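Local atomic coordinates of transcriptional repressor PagR (Bacillus anthracis, PDB entry 2ZKZ), a protein that represses transcription of the pagA and atxA genes as a DNA-binding protein of the ArsR family. Residues 37-42 and 48-53; 70-73 and 78-81. All coordinates share one frame; numbering follows the deposited sequence.

Contact 1. Residues 37-42 and 48-53; sequences YKHKAL and IQILKL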
# COMPACT_ATOMS: atom_id res chain seq x y z
N TYR A 37 -3.66 -15.64 -1.01
CA TYR A 37 -2.49 -15.86 -1.84
C TYR A 37 -2.03 -17.30 -1.65
O TYR A 37 -1.65 -17.98 -2.61
CB TYR A 37 -1.37 -14.88 -1.43
CG TYR A 37 -0.00 -15.26 -1.92
CD1 TYR A 37 0.29 -15.33 -3.28
CD2 TYR A 37 1.01 -15.59 -1.01
CE1 TYR A 37 1.55 -15.71 -3.73
CE2 TYR A 37 2.27 -15.97 -1.45
CZ TYR A 37 2.53 -16.03 -2.80
OH TYR A 37 3.78 -16.42 -3.23
N LYS A 38 -2.09 -17.78 -0.42
CA LYS A 38 -1.68 -19.14 -0.08
C LYS A 38 -2.71 -20.21 -0.43
O LYS A 38 -2.34 -21.29 -0.90
CB LYS A 38 -1.33 -19.23 1.41
CG LYS A 38 -0.09 -18.44 1.81
CD LYS A 38 0.25 -18.65 3.28
CE LYS A 38 -0.84 -18.11 4.19
NZ LYS A 38 -0.60 -18.46 5.62
N HIS A 39 -3.99 -19.92 -0.21
CA HIS A 39 -5.05 -20.89 -0.47
C HIS A 39 -5.83 -20.69 -1.77
O HIS A 39 -6.67 -21.52 -2.13
CB HIS A 39 -6.01 -20.91 0.71
CG HIS A 39 -5.35 -21.26 2.01
ND1 HIS A 39 -5.22 -20.36 3.04
CD2 HIS A 39 -4.77 -22.41 2.43
CE1 HIS A 39 -4.59 -20.94 4.05
NE2 HIS A 39 -4.31 -22.18 3.71
N LYS A 40 -5.55 -19.59 -2.46
CA LYS A 40 -6.19 -19.26 -3.74
C LYS A 40 -7.68 -18.96 -3.72
O LYS A 40 -8.15 -18.05 -4.41
CB LYS A 40 -5.91 -20.37 -4.77
CG LYS A 40 -4.43 -20.66 -4.97
CD LYS A 40 -3.65 -19.39 -5.28
CE LYS A 40 -2.15 -19.63 -5.27
NZ LYS A 40 -1.38 -18.35 -5.32
N ALA A 41 -8.45 -19.73 -2.96
CA ALA A 41 -9.89 -19.52 -2.89
C ALA A 41 -10.39 -19.82 -1.50
O ALA A 41 -10.11 -20.89 -0.95
CB ALA A 41 -10.60 -20.42 -3.91
N LEU A 42 -11.15 -18.89 -0.92
CA LEU A 42 -11.68 -19.07 0.43
C LEU A 42 -13.04 -18.41 0.61
O LEU A 42 -13.26 -17.28 0.15
CB LEU A 42 -10.72 -18.47 1.46
CG LEU A 42 -9.33 -19.08 1.63
CD1 LEU A 42 -8.47 -18.16 2.51
CD2 LEU A 42 -9.45 -20.47 2.26
N ILE A 48 -13.14 -16.61 8.43
CA ILE A 48 -13.46 -16.36 9.83
C ILE A 48 -12.69 -17.34 10.72
O ILE A 48 -12.15 -16.95 11.75
CB ILE A 48 -14.97 -16.51 10.09
CG1 ILE A 48 -15.71 -15.34 9.44
CG2 ILE A 48 -15.25 -16.58 11.59
CD1 ILE A 48 -17.22 -15.49 9.44
N GLN A 49 -12.63 -18.60 10.31
CA GLN A 49 -11.94 -19.61 11.10
C GLN A 49 -10.42 -19.47 11.05
O GLN A 49 -9.73 -19.85 12.01
CB GLN A 49 -12.35 -21.02 10.63
CG GLN A 49 -13.87 -21.24 10.67
CD GLN A 49 -14.27 -22.71 10.55
OE1 GLN A 49 -13.80 -23.42 9.67
NE2 GLN A 49 -15.15 -23.15 11.43
N ILE A 50 -9.88 -18.93 9.96
CA ILE A 50 -8.44 -18.73 9.85
C ILE A 50 -7.99 -17.53 10.67
O ILE A 50 -6.98 -17.59 11.37
CB ILE A 50 -8.00 -18.51 8.38
CG1 ILE A 50 -8.11 -19.82 7.60
CG2 ILE A 50 -6.58 -17.98 8.34
CD1 ILE A 50 -7.68 -19.70 6.15
N LEU A 51 -8.75 -16.44 10.57
CA LEU A 51 -8.43 -15.21 11.29
C LEU A 51 -8.88 -15.19 12.75
O LEU A 51 -8.36 -14.41 13.55
CB LEU A 51 -9.02 -14.01 10.55
CG LEU A 51 -8.20 -13.45 9.39
CD1 LEU A 51 -7.73 -14.56 8.47
CD2 LEU A 51 -9.05 -12.44 8.64
N LYS A 52 -9.84 -16.03 13.10
CA LYS A 52 -10.34 -16.09 14.47
C LYS A 52 -10.95 -14.74 14.86
O LYS A 52 -10.72 -14.24 15.96
CB LYS A 52 -9.21 -16.44 15.44
CG LYS A 52 -8.46 -17.73 15.13
CD LYS A 52 -9.38 -18.93 15.12
CE LYS A 52 -8.60 -20.24 15.04
NZ LYS A 52 -7.71 -20.31 13.85
N LEU A 53 -11.72 -14.16 13.95
CA LEU A 53 -12.35 -12.87 14.21
C LEU A 53 -13.86 -12.97 14.03
O LEU A 53 -14.35 -13.88 13.37
CB LEU A 53 -11.79 -11.82 13.25
CG LEU A 53 -10.33 -11.42 13.41
CD1 LEU A 53 -9.88 -10.62 12.20
CD2 LEU A 53 -10.15 -10.60 14.69

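Contact 2. Residues 70-73 and 78-81; sequences LKRN and EIYY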
# COMPACT_ATOMS: atom_id res chain seq x y z
N LEU A 70 -9.97 -7.52 -3.78
CA LEU A 70 -10.40 -8.90 -3.93
C LEU A 70 -11.53 -9.10 -4.93
O LEU A 70 -12.31 -8.18 -5.21
CB LEU A 70 -10.85 -9.44 -2.56
CG LEU A 70 -9.86 -10.16 -1.64
CD1 LEU A 70 -8.45 -9.72 -1.89
CD2 LEU A 70 -10.27 -9.93 -0.20
N LYS A 71 -11.62 -10.31 -5.45
CA LYS A 71 -12.66 -10.67 -6.40
C LYS A 71 -13.66 -11.61 -5.71
O LYS A 71 -13.26 -12.58 -5.06
CB LYS A 71 -12.06 -11.37 -7.61
CG LYS A 71 -13.05 -11.62 -8.74
CD LYS A 71 -12.38 -12.29 -9.92
CE LYS A 71 -13.20 -12.10 -11.19
NZ LYS A 71 -14.65 -12.36 -10.95
N ARG A 72 -14.95 -11.31 -5.84
CA ARG A 72 -15.96 -12.18 -5.26
C ARG A 72 -16.41 -13.13 -6.37
O ARG A 72 -16.68 -12.71 -7.49
CB ARG A 72 -17.15 -11.37 -4.74
CG ARG A 72 -18.23 -12.23 -4.10
CD ARG A 72 -19.34 -11.40 -3.49
NE ARG A 72 -19.99 -10.54 -4.47
CZ ARG A 72 -20.92 -9.64 -4.18
NH1 ARG A 72 -21.31 -9.47 -2.92
NH2 ARG A 72 -21.44 -8.89 -5.14
N ASN A 73 -16.47 -14.42 -6.04
CA ASN A 73 -16.86 -15.45 -6.99
C ASN A 73 -18.01 -16.29 -6.46
O ASN A 73 -18.15 -16.49 -5.25
CB ASN A 73 -15.69 -16.41 -7.26
CG ASN A 73 -14.44 -15.70 -7.73
OD1 ASN A 73 -14.26 -15.47 -8.93
ND2 ASN A 73 -13.57 -15.34 -6.79
N GLU A 78 -22.02 -21.61 -3.15
CA GLU A 78 -20.85 -21.00 -2.54
C GLU A 78 -20.37 -19.68 -3.12
O GLU A 78 -20.31 -19.49 -4.34
CB GLU A 78 -19.67 -21.98 -2.53
CG GLU A 78 -18.49 -21.48 -1.68
CD GLU A 78 -17.25 -22.35 -1.75
OE1 GLU A 78 -16.32 -22.12 -0.94
OE2 GLU A 78 -17.17 -23.25 -2.61
N ILE A 79 -20.02 -18.77 -2.22
CA ILE A 79 -19.46 -17.48 -2.58
C ILE A 79 -18.04 -17.55 -2.00
O ILE A 79 -17.88 -17.77 -0.80
CB ILE A 79 -20.18 -16.30 -1.89
CG1 ILE A 79 -21.58 -16.10 -2.50
CG2 ILE A 79 -19.34 -15.03 -2.04
CD1 ILE A 79 -21.56 -15.65 -3.95
N TYR A 80 -17.03 -17.40 -2.84
CA TYR A 80 -15.66 -17.44 -2.35
C TYR A 80 -14.85 -16.29 -2.94
O TYR A 80 -15.18 -15.75 -3.99
CB TYR A 80 -14.97 -18.77 -2.68
CG TYR A 80 -14.78 -19.05 -4.16
CD1 TYR A 80 -15.80 -19.65 -4.91
CD2 TYR A 80 -13.59 -18.71 -4.81
CE1 TYR A 80 -15.64 -19.90 -6.26
CE2 TYR A 80 -13.42 -18.96 -6.17
CZ TYR A 80 -14.45 -19.55 -6.89
OH TYR A 80 -14.29 -19.80 -8.22
N TYR A 81 -13.78 -15.93 -2.24
CA TYR A 81 -12.93 -14.84 -2.67
C TYR A 81 -11.61 -15.29 -3.25
O TYR A 81 -11.11 -16.37 -2.93
CB TYR A 81 -12.70 -13.89 -1.49
CG TYR A 81 -13.96 -13.16 -1.10
CD1 TYR A 81 -14.30 -11.95 -1.70
CD2 TYR A 81 -14.85 -13.72 -0.18
CE1 TYR A 81 -15.50 -11.32 -1.41
CE2 TYR A 81 -16.05 -13.09 0.13
CZ TYR A 81 -16.37 -11.88 -0.50
OH TYR A 81 -17.56 -11.26 -0.23

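Contact 1. Residues 37-42 and 48-53
Ile50 reaches back from helix 44-51 and brings its CD1 methyl against both His39 and Leu42, the two residues of 37-42 that it touches. The side chains of His39 and Ile50 approach from opposite directions. CD1 of Ile50 lies 3.9 Å from CE1 of His39 and meets the imidazole at a slant. Leu42 comes in differently: its side chain runs at about a right angle to that of Ile50, and its CD1 stands 4.0 Å from CD1 of Ile50. The isoleucine chain is extended beyond CB (chi2 -179°), which carries the methyl as far as the branch allows. The backbones stay well apart, the closest CA atoms, of Leu42 and Ile48, being 9.9 Å apart, so the ends of side chains make the contact, and the apolar CD1 of isoleucine suits it. Helix 44-51 is the first helix of the predicted helix-turn-helix of this ArsR-type domain, and the small contact, burying 86 Å² in all, sets its side against the end of helix 27-39. Leu42 is buried and also packs on Leu36, while His39 lies at the surface, where an amphipathic ring can cover a methyl; its ND1 makes a weak hydrogen bond to Glu35 O. Just past each helix the chain leaves helical geometry at a lysine with positive phi. Lys40 NZ curls back to Tyr37 O at 2.7 Å, and Lys52 NZ likewise reaches Gln49 O.

Contact 2. Residues 70-73 and 78-81
Asn73 faces Tyr80 across the hairpin, with its CB over the tyrosine ring. That CB sits above one face, 3.5 Å from the ring centroid and 17° off the normal, a CH-pi contact displaced toward CZ. Tyr80 can offer that face because its CG takes the crowded position between backbone N and carbonyl carbon (chi1 64°), which swings the ring across toward the neighbouring strand and under Asn73 CB. From CB the chain passes to CG, 3.8 Å from CE2 of Tyr80, and the amide plane lies only 19° from the ring plane. At the tip ND2 has its main polar partner in Ser82 OG, and also donates to Tyr80 O over a longer 3.3 Å, from above the carbonyl plane. Asparagine suits the place: the short chain puts CB over the ring and still lets its amide add a second donor to an oxygen already bound by Asn73 N at 2.8 Å. The return bond, Tyr80 N to Asn73 O, completes this antiparallel hydrogen-bonded pair. On the other face of the sheet Arg72 and Tyr81 lie side by side, the aliphatic CG of Arg72 also meeting CG2 of Ile79 at 3.6 Å. The hairpin is the beta-wing of the winged helix-turn-helix fold; Leu70 and Tyr81 sit at its base against helices 27-39 and 55-65, and strand 78-82 lies between strands 71-75 and 42-43.

From the N terminus, helix 27-39 leads into contact 1, which closes a short loop through strand 42-43 and the start of helix 44-51. The chain then runs through helix 55-65 before contact 2 closes the turn of the hairpin 71-75/78-82. The two loops follow in series, neither enclosing nor crossing the other, and their centres are about 12 Å apart. They nevertheless meet in space: Leu42 O lies 2.8 Å from Tyr81 N, a probable hydrogen bond, and Ala41 CB packs against Tyr80 CD2 at 3.6 Å. Through this seam, the residues leading into the predicted helix-turn-helix are joined to the wing within one three-stranded antiparallel sheet.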